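Side-chain contact in general secretion pathway protein D (Pseudomonas aeruginosa, PDB 4E9J), which forms the outer-membrane channel of the type II secretion system, through which proteins such as elastase LasB are exported, and is represented here by its periplasmic N0–N2 domains: residues A[195-198]-A[199-203]. Residues are numbered along the deposited sequence; the frame is centred on the assembly and turned at random.
Sequences LNNA and MSRGQ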
loop_
_atom_site.group_PDB
_atom_site.type_symbol
_atom_site.label_atom_id
_atom_site.label_comp_id
_atom_site.label_asym_id
_atom_site.label_seq_id
_atom_site.Cartn_x
_atom_site.Cartn_y
_atom_site.Cartn_z
ATOM N N LEU A 195 10.932 -25.897 -2.618
ATOM C CA LEU A 195 11.546 -25.388 -1.400
ATOM C C LEU A 195 10.889 -25.935 -0.154
ATOM O O LEU A 195 11.603 -26.366 0.746
ATOM C CB LEU A 195 11.543 -23.853 -1.398
ATOM C CG LEU A 195 12.453 -23.245 -2.454
ATOM C CD1 LEU A 195 12.181 -21.761 -2.609
ATOM C CD2 LEU A 195 13.920 -23.551 -2.175
ATOM N N ASN A 196 9.549 -26.006 -0.132
ATOM C CA ASN A 196 8.814 -26.581 0.991
ATOM C C ASN A 196 9.091 -28.068 1.137
ATOM O O ASN A 196 9.305 -28.530 2.248
ATOM C CB ASN A 196 7.313 -26.367 0.817
ATOM C CG ASN A 196 6.914 -24.946 1.066
ATOM O OD1 ASN A 196 7.523 -24.248 1.881
ATOM N ND2 ASN A 196 5.817 -24.514 0.452
ATOM N N ASN A 197 9.079 -28.814 0.014
ATOM C CA ASN A 197 9.385 -30.254 0.025
ATOM C C ASN A 197 10.786 -30.490 0.567
ATOM O O ASN A 197 10.929 -31.261 1.508
ATOM C CB ASN A 197 9.228 -30.876 -1.379
ATOM C CG ASN A 197 7.806 -31.143 -1.765
ATOM O OD1 ASN A 197 6.871 -30.969 -0.977
ATOM N ND2 ASN A 197 7.613 -31.598 -2.990
ATOM N N ALA A 198 11.800 -29.785 0.044
ATOM C CA ALA A 198 13.180 -29.924 0.544
ATOM C C ALA A 198 13.311 -29.627 2.051
ATOM O O ALA A 198 14.046 -30.341 2.741
ATOM C CB ALA A 198 14.124 -29.040 -0.246
ATOM N N MET A 199 12.601 -28.601 2.562
ATOM C CA MET A 199 12.639 -28.292 3.994
ATOM C C MET A 199 11.937 -29.377 4.815
ATOM O O MET A 199 12.481 -29.779 5.840
ATOM C CB MET A 199 12.046 -26.917 4.311
ATOM C CG MET A 199 12.966 -25.787 3.917
ATOM S SD MET A 199 12.394 -24.200 4.512
ATOM C CE MET A 199 10.864 -24.025 3.554
ATOM N N SER A 200 10.750 -29.842 4.376
ATOM C CA SER A 200 10.028 -30.922 5.062
ATOM C C SER A 200 10.775 -32.281 5.037
ATOM O O SER A 200 10.662 -33.028 6.005
ATOM C CB SER A 200 8.622 -31.125 4.494
ATOM O OG SER A 200 7.743 -30.029 4.669
ATOM N N ARG A 201 11.517 -32.597 3.964
ATOM C CA ARG A 201 12.262 -33.864 3.851
ATOM C C ARG A 201 13.674 -33.814 4.479
ATOM O O ARG A 201 14.330 -34.845 4.546
ATOM C CB ARG A 201 12.393 -34.304 2.372
ATOM C CG ARG A 201 11.138 -34.461 1.490
ATOM C CD ARG A 201 11.606 -34.894 0.099
ATOM N NE ARG A 201 10.699 -34.561 -1.005
ATOM C CZ ARG A 201 9.716 -35.353 -1.436
ATOM N NH1 ARG A 201 9.452 -36.498 -0.815
ATOM N NH2 ARG A 201 8.954 -34.978 -2.457
ATOM N N GLY A 202 14.144 -32.637 4.893
ATOM C CA GLY A 202 15.478 -32.467 5.466
ATOM C C GLY A 202 16.604 -32.197 4.475
ATOM O O GLY A 202 17.770 -32.152 4.873
ATOM N N GLN A 203 16.270 -31.981 3.190
ATOM C CA GLN A 203 17.258 -31.778 2.129
ATOM C C GLN A 203 17.804 -30.339 2.021
ATOM O O GLN A 203 18.828 -30.158 1.349
ATOM C CB GLN A 203 16.672 -32.227 0.772
ATOM C CG GLN A 203 16.443 -33.737 0.680
ATOM C CD GLN A 203 15.140 -34.130 0.032
ATOM O OE1 GLN A 203 14.229 -33.317 -0.186
ATOM N NE2 GLN A 203 15.030 -35.412 -0.289
#
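The carbonyl O of Asn196 is gripped twice by Ser200, through the backbone N at 2.9 Å in a nearly straight bond and, more weakly, through the side-chain OG at 3.2 Å. Ser200 OG lies beside its own backbone N (chi1 -64°), which turns the hydroxyl back toward the preceding turn. These bonds lie where helix 188-201 of the N2 domain ends in a Schellman motif. Arg201 N continues the helical pattern, bonding to Asn197 O with the donor almost in line with the carbonyl. Gly202 then takes a positive phi, with backbone angles at which a CB would jam against Arg201 O, which by itself calls for glycine. Two weak bonds run back into the last turn, from Gly202 N to Met199 O at 3.4 Å and, bent, from Gln203 N to Ala198 O at 2.8 Å. Along the outer face, the side chains of Asn197 and Arg201 run side by side in the same direction; amide and guanidinium are turned 73° apart, and Asn197 ND2 meets Arg201 NH2 obliquely at 3.7 Å. On the side facing the rest of the domain, Leu195 packs on Leu233 and Leu236 of helix 227-240, while Asn196 and Met199 touch Val212 of strand 211-215. Bent at chi3 (-66°), the Met199 chain brings its CE methyl to 3.7 Å from both Leu195 O and Asn196 OD1.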